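Local coordinates for CofB (Escherichia coli, PDB 5AX6), which is a homotrimeric minor pilin of the type IVb pilus CFA/III of enterotoxigenic bacteria and probably takes part in assembling that pilus, at residues A[351-357]-A[474-480]; A[180-184]-A[194-198]; A[328-332]-A[342-346]; A[24-30]-A[41-46]; A[9-14]-A[115-121]. All blocks are in the same frame, centred on the assembly; numbering follows the deposited sequence.

Contact 1: A[351-357]-A[474-480]; sequences YAAFSNS and NPKFLSV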
# COMPACT_ATOMS: atom_id res chain seq x y z
N TYR A 351 5.56 -38.59 -5.76
CA TYR A 351 6.01 -39.86 -6.34
C TYR A 351 5.51 -41.01 -5.47
O TYR A 351 5.69 -41.00 -4.25
CB TYR A 351 7.54 -39.91 -6.47
CG TYR A 351 8.04 -41.26 -6.97
CD1 TYR A 351 8.23 -41.49 -8.33
CD2 TYR A 351 8.31 -42.30 -6.09
CE1 TYR A 351 8.67 -42.72 -8.79
CE2 TYR A 351 8.74 -43.54 -6.55
CZ TYR A 351 8.92 -43.74 -7.89
OH TYR A 351 9.36 -44.95 -8.37
N ALA A 352 4.91 -42.03 -6.08
CA ALA A 352 4.47 -43.18 -5.30
C ALA A 352 4.39 -44.42 -6.16
O ALA A 352 4.05 -44.35 -7.34
CB ALA A 352 3.11 -42.90 -4.65
N ALA A 353 4.73 -45.55 -5.56
CA ALA A 353 4.51 -46.83 -6.20
C ALA A 353 3.28 -47.47 -5.55
O ALA A 353 2.92 -47.15 -4.42
CB ALA A 353 5.73 -47.72 -6.05
N PHE A 354 2.61 -48.35 -6.29
CA PHE A 354 1.60 -49.20 -5.69
C PHE A 354 2.34 -50.20 -4.79
O PHE A 354 3.58 -50.29 -4.85
CB PHE A 354 0.75 -49.88 -6.76
CG PHE A 354 0.03 -48.89 -7.66
CD1 PHE A 354 -1.19 -48.36 -7.27
CD2 PHE A 354 0.59 -48.49 -8.86
CE1 PHE A 354 -1.86 -47.45 -8.08
CE2 PHE A 354 -0.07 -47.57 -9.67
CZ PHE A 354 -1.30 -47.06 -9.28
N SER A 355 1.63 -50.91 -3.92
CA SER A 355 2.35 -51.60 -2.86
C SER A 355 2.08 -53.10 -2.70
O SER A 355 2.45 -53.67 -1.68
CB SER A 355 2.07 -50.91 -1.52
OG SER A 355 0.70 -50.87 -1.19
N ASN A 356 1.48 -53.75 -3.70
CA ASN A 356 1.38 -55.22 -3.66
C ASN A 356 2.72 -55.86 -4.02
O ASN A 356 3.33 -55.50 -5.02
CB ASN A 356 0.28 -55.74 -4.59
CG ASN A 356 -1.10 -55.55 -4.00
OD1 ASN A 356 -1.25 -55.41 -2.78
ND2 ASN A 356 -2.12 -55.53 -4.85
N SER A 357 3.15 -56.81 -3.19
CA SER A 357 4.50 -57.37 -3.28
C SER A 357 4.55 -58.88 -3.51
O SER A 357 5.41 -59.38 -4.25
CB SER A 357 5.27 -57.02 -2.01
OG SER A 357 6.62 -57.43 -2.11
N ASN A 474 -2.33 -53.46 -8.60
CA ASN A 474 -1.57 -52.52 -7.78
C ASN A 474 -0.16 -52.96 -7.42
O ASN A 474 0.18 -53.07 -6.23
CB ASN A 474 -2.33 -52.22 -6.49
CG ASN A 474 -3.72 -51.68 -6.74
OD1 ASN A 474 -3.97 -51.01 -7.74
ND2 ASN A 474 -4.65 -51.98 -5.83
N PRO A 475 0.68 -53.21 -8.42
CA PRO A 475 2.01 -53.80 -8.22
C PRO A 475 3.11 -52.81 -7.80
O PRO A 475 3.13 -51.67 -8.26
CB PRO A 475 2.34 -54.40 -9.58
CG PRO A 475 1.56 -53.61 -10.56
CD PRO A 475 0.37 -53.03 -9.85
N LYS A 476 4.02 -53.26 -6.94
CA LYS A 476 5.14 -52.43 -6.48
C LYS A 476 6.11 -52.11 -7.61
O LYS A 476 6.99 -51.25 -7.46
CB LYS A 476 5.91 -53.12 -5.35
CG LYS A 476 6.48 -54.47 -5.77
CD LYS A 476 7.41 -55.04 -4.73
CE LYS A 476 7.97 -56.39 -5.20
NZ LYS A 476 8.73 -57.09 -4.13
N PHE A 477 5.98 -52.81 -8.73
CA PHE A 477 6.83 -52.53 -9.88
C PHE A 477 6.11 -51.68 -10.93
O PHE A 477 6.40 -51.75 -12.13
CB PHE A 477 7.40 -53.82 -10.50
CG PHE A 477 6.41 -54.96 -10.58
CD1 PHE A 477 5.54 -55.07 -11.65
CD2 PHE A 477 6.40 -55.95 -9.59
CE1 PHE A 477 4.65 -56.15 -11.74
CE2 PHE A 477 5.51 -57.02 -9.67
CZ PHE A 477 4.64 -57.12 -10.74
N LEU A 478 5.17 -50.87 -10.45
CA LEU A 478 4.56 -49.79 -11.22
C LEU A 478 4.55 -48.58 -10.32
O LEU A 478 4.05 -48.64 -9.19
CB LEU A 478 3.13 -50.14 -11.66
CG LEU A 478 2.34 -49.01 -12.32
CD1 LEU A 478 3.02 -48.58 -13.62
CD2 LEU A 478 0.87 -49.40 -12.60
N SER A 479 5.14 -47.48 -10.78
CA SER A 479 5.11 -46.27 -9.97
C SER A 479 4.61 -45.10 -10.80
O SER A 479 4.68 -45.13 -12.03
CB SER A 479 6.49 -45.96 -9.39
OG SER A 479 7.42 -45.65 -10.42
N VAL A 480 4.11 -44.08 -10.12
CA VAL A 480 3.51 -42.96 -10.82
C VAL A 480 3.93 -41.64 -10.19
O VAL A 480 4.24 -41.60 -8.99
CB VAL A 480 1.96 -43.03 -10.78
CG1 VAL A 480 1.45 -44.15 -11.69
CG2 VAL A 480 1.45 -43.17 -9.33

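Contact 2: A[180-184]-A[194-198]; sequences IYVVE and RLTTI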
# COMPACT_ATOMS: atom_id res chain seq x y z
N ILE A 180 -23.40 34.22 6.35
CA ILE A 180 -24.07 34.82 5.22
C ILE A 180 -24.81 36.04 5.72
O ILE A 180 -25.64 35.92 6.61
CB ILE A 180 -25.06 33.84 4.56
CG1 ILE A 180 -24.31 32.62 4.03
CG2 ILE A 180 -25.85 34.55 3.48
CD1 ILE A 180 -25.22 31.50 3.57
N TYR A 181 -24.51 37.20 5.15
CA TYR A 181 -25.16 38.44 5.56
C TYR A 181 -25.96 39.02 4.42
O TYR A 181 -25.60 38.85 3.25
CB TYR A 181 -24.13 39.48 6.04
CG TYR A 181 -23.65 39.30 7.45
CD1 TYR A 181 -24.02 40.21 8.44
CD2 TYR A 181 -22.85 38.23 7.81
CE1 TYR A 181 -23.58 40.05 9.74
CE2 TYR A 181 -22.40 38.07 9.10
CZ TYR A 181 -22.77 38.99 10.07
OH TYR A 181 -22.33 38.82 11.36
N VAL A 182 -27.04 39.71 4.76
CA VAL A 182 -27.77 40.49 3.78
C VAL A 182 -27.10 41.85 3.63
O VAL A 182 -26.79 42.51 4.64
CB VAL A 182 -29.25 40.67 4.18
CG1 VAL A 182 -29.96 41.60 3.22
CG2 VAL A 182 -29.94 39.32 4.24
N VAL A 183 -26.85 42.27 2.40
CA VAL A 183 -26.28 43.58 2.18
C VAL A 183 -27.16 44.39 1.24
O VAL A 183 -28.02 43.84 0.56
CB VAL A 183 -24.83 43.49 1.62
CG1 VAL A 183 -23.92 42.84 2.68
CG2 VAL A 183 -24.79 42.70 0.31
N GLU A 184 -26.96 45.70 1.23
CA GLU A 184 -27.80 46.58 0.45
C GLU A 184 -27.01 47.76 -0.07
O GLU A 184 -25.97 48.14 0.49
CB GLU A 184 -29.00 47.08 1.28
CG GLU A 184 -28.58 47.91 2.48
CD GLU A 184 -29.74 48.35 3.36
OE1 GLU A 184 -30.35 47.50 4.05
OE2 GLU A 184 -30.04 49.56 3.36
N ARG A 194 -23.43 47.97 1.86
CA ARG A 194 -23.30 48.03 3.32
C ARG A 194 -24.15 46.93 3.94
O ARG A 194 -25.08 46.42 3.31
CB ARG A 194 -23.73 49.40 3.85
CG ARG A 194 -25.21 49.66 3.61
CD ARG A 194 -25.75 50.90 4.35
NE ARG A 194 -27.12 51.15 3.93
CZ ARG A 194 -27.45 51.84 2.84
NH1 ARG A 194 -26.50 52.37 2.07
NH2 ARG A 194 -28.73 52.00 2.52
N LEU A 195 -23.84 46.56 5.18
CA LEU A 195 -24.64 45.57 5.87
C LEU A 195 -26.07 46.07 6.07
O LEU A 195 -26.29 47.20 6.50
CB LEU A 195 -24.01 45.21 7.22
CG LEU A 195 -22.63 44.57 7.15
CD1 LEU A 195 -22.05 44.43 8.55
CD2 LEU A 195 -22.74 43.20 6.48
N THR A 196 -27.04 45.24 5.72
CA THR A 196 -28.42 45.53 6.07
C THR A 196 -28.55 45.40 7.58
O THR A 196 -27.96 44.51 8.18
CB THR A 196 -29.38 44.57 5.35
OG1 THR A 196 -29.34 44.84 3.94
CG2 THR A 196 -30.82 44.74 5.86
N THR A 197 -29.29 46.31 8.22
CA THR A 197 -29.45 46.26 9.67
C THR A 197 -30.91 46.28 10.11
O THR A 197 -31.77 46.84 9.42
CB THR A 197 -28.74 47.43 10.40
OG1 THR A 197 -29.25 48.67 9.89
CG2 THR A 197 -27.21 47.38 10.22
N ILE A 198 -31.16 45.67 11.26
CA ILE A 198 -32.45 45.68 11.93
C ILE A 198 -32.23 46.27 13.31
O ILE A 198 -31.60 45.64 14.16
CB ILE A 198 -33.06 44.27 12.06
CG1 ILE A 198 -33.24 43.62 10.68
CG2 ILE A 198 -34.38 44.32 12.81
CD1 ILE A 198 -34.12 44.39 9.75
O HOH W 1 -30.54 48.34 6.63

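Contact 3: A[328-332]-A[342-346]; sequences ILVEE and ELRTI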
# COMPACT_ATOMS: atom_id res chain seq x y z
N ILE A 328 -2.65 -19.25 -4.98
CA ILE A 328 -2.75 -18.55 -6.25
C ILE A 328 -3.84 -19.16 -7.09
O ILE A 328 -3.96 -20.38 -7.14
CB ILE A 328 -1.43 -18.57 -7.05
CG1 ILE A 328 -0.31 -17.91 -6.24
CG2 ILE A 328 -1.62 -17.90 -8.42
CD1 ILE A 328 -0.57 -16.43 -5.87
N LEU A 329 -4.64 -18.31 -7.71
CA LEU A 329 -5.54 -18.73 -8.77
C LEU A 329 -5.07 -18.13 -10.07
O LEU A 329 -4.76 -16.94 -10.13
CB LEU A 329 -6.97 -18.28 -8.49
CG LEU A 329 -7.74 -19.11 -7.47
CD1 LEU A 329 -9.16 -18.54 -7.29
CD2 LEU A 329 -7.76 -20.56 -7.94
N VAL A 330 -5.05 -18.94 -11.13
CA VAL A 330 -4.73 -18.43 -12.46
C VAL A 330 -5.93 -18.61 -13.38
O VAL A 330 -6.51 -19.69 -13.42
CB VAL A 330 -3.52 -19.14 -13.09
CG1 VAL A 330 -3.12 -18.47 -14.40
CG2 VAL A 330 -2.35 -19.13 -12.11
N GLU A 331 -6.28 -17.55 -14.10
CA GLU A 331 -7.41 -17.59 -15.03
C GLU A 331 -6.93 -17.62 -16.48
O GLU A 331 -6.01 -16.89 -16.84
CB GLU A 331 -8.32 -16.39 -14.82
CG GLU A 331 -9.57 -16.39 -15.71
CD GLU A 331 -10.34 -15.08 -15.63
OE1 GLU A 331 -9.89 -14.09 -16.25
OE2 GLU A 331 -11.39 -15.04 -14.95
N GLU A 332 -7.55 -18.45 -17.30
CA GLU A 332 -7.24 -18.46 -18.73
C GLU A 332 -8.43 -18.97 -19.51
O GLU A 332 -9.29 -19.66 -18.97
CB GLU A 332 -6.01 -19.34 -19.04
CG GLU A 332 -6.31 -20.83 -18.96
CD GLU A 332 -5.15 -21.73 -19.41
OE1 GLU A 332 -4.05 -21.21 -19.75
OE2 GLU A 332 -5.34 -22.96 -19.43
N GLU A 342 -11.41 -20.33 -17.29
CA GLU A 342 -11.26 -21.37 -16.29
C GLU A 342 -10.26 -20.93 -15.24
O GLU A 342 -9.35 -20.16 -15.55
CB GLU A 342 -10.79 -22.69 -16.92
CG GLU A 342 -11.65 -23.18 -18.07
CD GLU A 342 -12.86 -23.99 -17.63
OE1 GLU A 342 -13.24 -23.92 -16.44
OE2 GLU A 342 -13.43 -24.71 -18.48
N LEU A 343 -10.39 -21.44 -14.02
CA LEU A 343 -9.44 -21.14 -12.96
C LEU A 343 -8.68 -22.38 -12.53
O LEU A 343 -9.23 -23.48 -12.51
CB LEU A 343 -10.16 -20.53 -11.75
CG LEU A 343 -11.00 -19.29 -12.03
CD1 LEU A 343 -11.65 -18.83 -10.73
CD2 LEU A 343 -10.17 -18.18 -12.63
N ARG A 344 -7.40 -22.22 -12.19
CA ARG A 344 -6.63 -23.34 -11.65
C ARG A 344 -5.69 -22.86 -10.55
O ARG A 344 -5.35 -21.67 -10.48
CB ARG A 344 -5.82 -24.02 -12.74
CG ARG A 344 -4.66 -23.18 -13.25
CD ARG A 344 -4.16 -23.72 -14.58
NE ARG A 344 -3.00 -23.01 -15.08
CZ ARG A 344 -3.05 -21.95 -15.87
NH1 ARG A 344 -4.23 -21.44 -16.23
NH2 ARG A 344 -1.93 -21.38 -16.28
N THR A 345 -5.24 -23.80 -9.72
CA THR A 345 -4.27 -23.50 -8.67
C THR A 345 -2.92 -24.10 -9.02
O THR A 345 -2.79 -24.83 -10.00
CB THR A 345 -4.71 -24.05 -7.30
OG1 THR A 345 -4.84 -25.47 -7.39
CG2 THR A 345 -6.05 -23.48 -6.87
N ILE A 346 -1.92 -23.82 -8.20
CA ILE A 346 -0.59 -24.39 -8.36
C ILE A 346 -0.60 -25.85 -7.94
O ILE A 346 -1.04 -26.18 -6.83
CB ILE A 346 0.43 -23.60 -7.53
CG1 ILE A 346 0.50 -22.15 -8.06
CG2 ILE A 346 1.80 -24.29 -7.52
CD1 ILE A 346 1.15 -21.17 -7.07
O HOH W 2 -2.32 -22.10 -5.90
O HOH W 3 -6.95 -21.98 -15.72

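Contact 4: A[24-30]-A[41-46]; sequences FVAEEQI and ITNPLY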
# COMPACT_ATOMS: atom_id res chain seq x y z
N PHE A 24 -6.59 29.86 -4.26
CA PHE A 24 -5.47 30.73 -4.60
C PHE A 24 -4.98 31.49 -3.36
O PHE A 24 -3.77 31.55 -3.09
CB PHE A 24 -5.88 31.70 -5.70
CG PHE A 24 -4.78 32.63 -6.16
CD1 PHE A 24 -3.69 32.15 -6.86
CD2 PHE A 24 -4.86 34.00 -5.89
CE1 PHE A 24 -2.68 33.01 -7.29
CE2 PHE A 24 -3.87 34.86 -6.33
CZ PHE A 24 -2.78 34.37 -7.03
N VAL A 25 -5.93 32.07 -2.63
CA VAL A 25 -5.61 32.77 -1.39
C VAL A 25 -4.88 31.82 -0.43
O VAL A 25 -3.94 32.23 0.28
CB VAL A 25 -6.88 33.33 -0.72
CG1 VAL A 25 -6.62 33.78 0.72
CG2 VAL A 25 -7.43 34.49 -1.53
N ALA A 26 -5.30 30.56 -0.40
CA ALA A 26 -4.75 29.59 0.56
C ALA A 26 -3.37 29.04 0.17
O ALA A 26 -2.82 28.18 0.87
CB ALA A 26 -5.72 28.46 0.76
N GLU A 27 -2.81 29.50 -0.95
CA GLU A 27 -1.45 29.08 -1.31
C GLU A 27 -0.49 30.26 -1.20
O GLU A 27 -0.45 31.10 -2.09
CB GLU A 27 -1.41 28.48 -2.72
CG GLU A 27 -2.20 27.20 -2.85
CD GLU A 27 -2.23 26.63 -4.27
OE1 GLU A 27 -1.51 27.15 -5.15
OE2 GLU A 27 -3.00 25.67 -4.50
N GLU A 28 0.30 30.31 -0.13
CA GLU A 28 1.28 31.38 -0.02
C GLU A 28 2.44 31.17 -0.98
O GLU A 28 3.00 32.13 -1.51
CB GLU A 28 1.80 31.50 1.41
CG GLU A 28 2.85 32.58 1.55
CD GLU A 28 2.87 33.18 2.94
OE1 GLU A 28 2.00 32.82 3.76
OE2 GLU A 28 3.75 34.02 3.21
N GLN A 29 2.80 29.91 -1.19
CA GLN A 29 3.77 29.53 -2.20
C GLN A 29 3.02 28.88 -3.36
O GLN A 29 2.20 27.99 -3.14
CB GLN A 29 4.81 28.56 -1.63
CG GLN A 29 5.67 29.15 -0.51
CD GLN A 29 6.56 30.30 -0.97
OE1 GLN A 29 6.33 31.47 -0.63
NE2 GLN A 29 7.59 29.98 -1.73
N ILE A 30 3.27 29.34 -4.58
CA ILE A 30 2.54 28.80 -5.73
C ILE A 30 3.48 28.29 -6.80
O ILE A 30 4.63 28.73 -6.88
CB ILE A 30 1.59 29.84 -6.38
CG1 ILE A 30 2.38 31.07 -6.81
CG2 ILE A 30 0.52 30.24 -5.40
CD1 ILE A 30 1.54 32.08 -7.59
N ILE A 41 7.14 30.12 -6.43
CA ILE A 41 7.33 31.51 -6.04
C ILE A 41 6.34 31.88 -4.95
O ILE A 41 5.36 31.18 -4.69
CB ILE A 41 7.14 32.48 -7.23
CG1 ILE A 41 5.71 32.36 -7.78
CG2 ILE A 41 8.18 32.22 -8.31
CD1 ILE A 41 5.33 33.48 -8.72
N THR A 42 6.63 32.99 -4.28
CA THR A 42 5.67 33.56 -3.36
C THR A 42 4.45 34.04 -4.16
O THR A 42 4.60 34.73 -5.17
CB THR A 42 6.30 34.71 -2.58
OG1 THR A 42 7.34 34.18 -1.74
CG2 THR A 42 5.25 35.40 -1.71
N ASN A 43 3.26 33.68 -3.70
CA ASN A 43 2.01 34.22 -4.25
C ASN A 43 2.08 35.76 -4.29
O ASN A 43 2.42 36.38 -3.28
CB ASN A 43 0.82 33.73 -3.41
CG ASN A 43 -0.52 34.00 -4.07
OD1 ASN A 43 -0.73 35.03 -4.71
ND2 ASN A 43 -1.45 33.06 -3.91
N PRO A 44 1.76 36.37 -5.44
CA PRO A 44 1.81 37.84 -5.50
C PRO A 44 0.91 38.51 -4.46
O PRO A 44 1.15 39.67 -4.13
CB PRO A 44 1.32 38.15 -6.93
CG PRO A 44 0.61 36.92 -7.38
CD PRO A 44 1.38 35.79 -6.73
N LEU A 45 -0.10 37.80 -3.97
CA LEU A 45 -0.90 38.33 -2.87
C LEU A 45 -0.02 38.74 -1.69
O LEU A 45 -0.32 39.69 -0.97
CB LEU A 45 -1.93 37.30 -2.40
CG LEU A 45 -3.07 36.93 -3.35
CD1 LEU A 45 -3.90 35.81 -2.74
CD2 LEU A 45 -3.95 38.13 -3.62
N TYR A 46 1.09 38.02 -1.49
CA TYR A 46 1.82 38.16 -0.24
C TYR A 46 3.22 38.78 -0.41
O TYR A 46 4.09 38.66 0.47
CB TYR A 46 1.89 36.80 0.45
CG TYR A 46 0.51 36.20 0.60
CD1 TYR A 46 -0.47 36.86 1.33
CD2 TYR A 46 0.18 34.99 -0.01
CE1 TYR A 46 -1.76 36.32 1.45
CE2 TYR A 46 -1.10 34.44 0.11
CZ TYR A 46 -2.06 35.11 0.84
OH TYR A 46 -3.33 34.58 0.96
O HOH W 4 4.18 36.75 3.38

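Contact 5: A[9-14]-A[115-121]; sequences IVSNAL and ILSNSDL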
# COMPACT_ATOMS: atom_id res chain seq x y z
N ILE A 9 -27.73 25.39 -11.17
CA ILE A 9 -26.65 25.51 -12.13
C ILE A 9 -25.87 26.80 -11.91
O ILE A 9 -24.65 26.81 -11.96
CB ILE A 9 -27.18 25.44 -13.58
CG1 ILE A 9 -27.60 24.01 -13.91
CG2 ILE A 9 -26.12 25.91 -14.56
CD1 ILE A 9 -28.35 23.87 -15.22
N VAL A 10 -26.59 27.89 -11.66
CA VAL A 10 -25.97 29.16 -11.29
C VAL A 10 -25.13 28.99 -10.02
O VAL A 10 -23.97 29.41 -9.96
CB VAL A 10 -27.02 30.26 -11.06
CG1 VAL A 10 -26.38 31.50 -10.46
CG2 VAL A 10 -27.73 30.59 -12.37
N SER A 11 -25.73 28.35 -9.01
CA SER A 11 -25.05 28.15 -7.73
C SER A 11 -23.79 27.30 -7.87
O SER A 11 -22.77 27.58 -7.24
CB SER A 11 -26.00 27.52 -6.71
OG SER A 11 -27.05 28.42 -6.41
N ASN A 12 -23.84 26.26 -8.70
CA ASN A 12 -22.66 25.45 -8.93
C ASN A 12 -21.52 26.26 -9.54
O ASN A 12 -20.35 26.08 -9.19
CB ASN A 12 -22.96 24.25 -9.83
CG ASN A 12 -23.77 23.18 -9.14
OD1 ASN A 12 -23.85 23.13 -7.91
ND2 ASN A 12 -24.37 22.29 -9.93
N ALA A 13 -21.86 27.15 -10.46
CA ALA A 13 -20.84 27.98 -11.12
C ALA A 13 -20.29 29.02 -10.14
O ALA A 13 -19.08 29.28 -10.10
CB ALA A 13 -21.42 28.65 -12.34
N LEU A 14 -21.17 29.63 -9.36
CA LEU A 14 -20.76 30.58 -8.34
C LEU A 14 -19.80 29.93 -7.33
O LEU A 14 -18.74 30.50 -7.01
CB LEU A 14 -21.98 31.15 -7.61
CG LEU A 14 -22.76 32.19 -8.41
CD1 LEU A 14 -24.12 32.48 -7.76
CD2 LEU A 14 -21.96 33.50 -8.57
N ILE A 115 -22.94 30.86 -17.85
CA ILE A 115 -24.20 31.05 -17.15
C ILE A 115 -24.18 32.32 -16.30
O ILE A 115 -25.21 32.96 -16.09
CB ILE A 115 -24.54 29.81 -16.27
CG1 ILE A 115 -26.01 29.82 -15.83
CG2 ILE A 115 -23.60 29.71 -15.08
CD1 ILE A 115 -26.96 29.32 -16.89
N LEU A 116 -22.99 32.73 -15.86
CA LEU A 116 -22.87 33.88 -14.98
C LEU A 116 -22.82 35.22 -15.71
O LEU A 116 -22.72 36.28 -15.09
CB LEU A 116 -21.63 33.72 -14.09
CG LEU A 116 -21.60 32.46 -13.21
CD1 LEU A 116 -20.32 32.39 -12.39
CD2 LEU A 116 -22.82 32.44 -12.29
N SER A 117 -22.88 35.19 -17.04
CA SER A 117 -22.81 36.43 -17.81
C SER A 117 -24.07 37.27 -17.61
O SER A 117 -24.00 38.50 -17.58
CB SER A 117 -22.60 36.15 -19.30
OG SER A 117 -23.70 35.45 -19.85
N ASN A 118 -25.22 36.63 -17.47
CA ASN A 118 -26.45 37.39 -17.19
C ASN A 118 -27.41 36.68 -16.23
O ASN A 118 -28.62 36.82 -16.37
CB ASN A 118 -27.18 37.72 -18.49
CG ASN A 118 -27.28 36.53 -19.43
OD1 ASN A 118 -27.16 35.38 -19.01
ND2 ASN A 118 -27.51 36.81 -20.71
N SER A 119 -26.87 35.95 -15.27
CA SER A 119 -27.69 35.29 -14.27
C SER A 119 -28.22 36.30 -13.27
O SER A 119 -27.69 37.40 -13.13
CB SER A 119 -26.90 34.19 -13.55
OG SER A 119 -25.67 34.70 -13.08
N ASP A 120 -29.28 35.92 -12.56
CA ASP A 120 -29.91 36.80 -11.58
C ASP A 120 -28.98 37.08 -10.40
O ASP A 120 -29.13 38.08 -9.69
CB ASP A 120 -31.22 36.18 -11.08
CG ASP A 120 -32.33 36.26 -12.11
OD1 ASP A 120 -32.21 37.06 -13.06
OD2 ASP A 120 -33.34 35.54 -11.95
N LEU A 121 -28.01 36.19 -10.20
CA LEU A 121 -27.07 36.31 -9.09
C LEU A 121 -25.65 36.24 -9.63
O LEU A 121 -25.31 35.30 -10.35
CB LEU A 121 -27.33 35.19 -8.07
CG LEU A 121 -26.81 35.34 -6.63
CD1 LEU A 121 -27.37 36.58 -5.95
CD2 LEU A 121 -27.13 34.09 -5.83

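Contact 1: A[351-357]-A[474-480]
A352 and V480 form an antiparallel hydrogen-bonded pair, with V480 N to A352 O at 2.8 Å, and F354 N donates to L478 O. Past the strand end a single further bridge, N356 with P475, follows: N356 N donates to N474 O, and K476 N, second in the type I turn from P475 to L478, donates to N356 O at 3.0 Å. Polar side chains close both ends. S479 OG donates to Y351 OH over 2.9 Å; with CG opposite the amide nitrogen (chi1 176°) the Y351 ring is carried across to S479, and its hydroxyl also bonds F423 O and N429 ND2. A phenylalanine here would probably leave S479 OG without its acceptor and F423 O without the hydroxyl. At the far end the extended K476 chain brings NZ to S357 OG, 2.9 Å away, while Y419 O holds the same ammonium. The apolar part belongs to buried F354: CE2 lies 3.6 Å from L478 CD2, the side chains running alongside each other. A flat hydrophobic group suits this place, against A457. This is antiparallel pairing in the four-stranded sheet of the C-terminal domain, with a type I turn leading into strand 478-487.

Contact 2: A[180-184]-A[194-198]
E184 and R194 face each other as an antiparallel hydrogen-bonded pair, E184 N to R194 O and R194 N to E184 O both measuring 2.9 Å. From there the E184 side chain can be followed outward. Its CB lies 3.5 Å from T196 OG1. CG, set between the backbone N and the carbonyl carbon (chi1 63°), passes over one face of the R194 guanidinium. The carboxylate then divides its oxygens. OE1 accepts the T196 hydroxyl at 2.8 Å through its anti lone pair, and a water that also serves T197 N donates to it. OE2 makes a salt bridge with R194 NH2, again 2.9 Å, but stands 33° out of the guanidinium plane; N186 OD1 shares that nitrogen. A glutamate suits this place because it can serve hydroxyl, water and cation together. Elsewhere in the contact, L195 CD2 lies 3.8 Å from Y181 CD1. T196 N to V182 O continues the pairing of a beta hairpin, 179-185 with 194-198, in the antiparallel sheet of the pilin domain.

Contact 3: A[328-332]-A[342-346]
V330 and R344 carry the tight part of this contact, V330 N meeting R344 O at 2.8 Å. R344 CG lies between its backbone N and carbonyl carbon (chi1 70°) and the chain runs extended to NE, which lays one guanidinium face on V330, whose CB is centred 3.9 Å above the plane: an aliphatic floor for a buried cation. On the other sheet face L343 CD2 packs 3.4 Å from E331 CB, and L329 CD2 meets T345 CG2. The polar end is looser. E332 OE1 is 3.5 Å from R344 NH1, well out of the guanidinium plane, so charge alone joins them, and a water takes NH1 at 2.8 Å. At the opposite end a water accepts from I328 N and I346 N. R344 NH2 bonds I346 O of the third subunit; a leucine here would probably leave that carbonyl without its donor and E332 without its countercharge. Strand 341-353 lies between 327-333 and 478-487, while I328 and L329 pair in parallel with a strand of the third subunit, carrying the sheet across the trimer interface.

Contact 4: A[24-30]-A[41-46]
With CG anti to the backbone N (chi1 -168°), N43 sends its amide back under the end of helix 4-25, while Y46, its CG beside the backbone N (chi1 -53°), swings its phenol to the same turn. N43 ND2 gives a bond to E27 O at 2.9 Å, the acceptor lying in the amide plane, and sits 3.5 Å above the centre of the F24 ring, with ring and amide planes 60° apart. The other end of the amide closes an Asx turn: OD1 accepts from L45 N at 2.9 Å. N43 N donates to E28 O, so backbone and side chain of N43 both hold the chain leaving the helix. Y46 OH donates to V25 O over a short 2.5 Å, in the carbonyl plane on a lone pair. L45 CD1 packs 3.7 Å from F24 CE2 and also against V25. Beyond, I30 and I41 form a hydrogen-bonded pair, I30 N to I41 O at 2.8 Å. Asparagine suits the bend because one small group both donates and accepts. The chemistry implies a helix-to-hairpin junction: carbonyls of V25, E27 and E28 are met by N43 and Y46, just past the returning strand, through two side-chain donors and one backbone N-H.

Contact 5: A[9-14]-A[115-121]
The long N-terminal helix 4-25 packing against the rest of the globular domain is the hallmark of the type IV pilin fold, and here the helix face formed by I9, V10, A13 and L14 receives the loop 115-121 that leads into strand 121-130. No hydrogen bond crosses; the contact consists of apolar side chains. A13 is the residue that lets the loop come close: its methyl CB lies 3.7 Å from I115 CG2 and 3.9 Å from L116 CD1, so the 3-10 turn at 115-116 rests directly on the helix, an approach that a small methyl suits. V10 divides its two branches, CG1 standing anti to the backbone N (chi1 171°). CG2 turns to I115 CG1, at 3.9 Å, and to S119 CB, whereas CG1 faces L116 CD2 and the carbonyl of L121. I115, largely at the surface, runs across V10 and I9 at about a right angle. Deeper in, L116 CD2 reaches L14 CG at 3.9 Å, the two side chains crossing at a slant. L14 CD1 meets L121 CD2 at the same distance, and L121 continues inward onto Y162 of helix 161-171 and onto L146 and F148 of strand 139-148. Branched aliphatic residues suit such a seam because they fill uneven gaps without needing polar partners. The loop pins its own bend beside V10: S119 OG donates to L121 O over 2.8 Å, from above the carbonyl plane.

The contacts fall at two ends of an elongated chain. Contacts 2, 4 and 5 lie in the pilin domain; contacts 4 and 5 share helix 4-25, one at its C-terminal exit, the other on its earlier face. Contacts 1 and 3 lie in the C-terminal domain and share strand 341-353 and one sheet, their centres about 31 Å apart. Contact 3 is mainly buried and abuts two other subunits, whereas the other four mix buried and more exposed residues; contact 5 touches no other chain. Contact 5 is purely apolar across its segments, contact 4 relies on bonds to carbonyls, contacts 2 and 3 add charge pairs to strand ladders, and contact 1 adds hydroxyl and ammonium bonds and a buried phenyl.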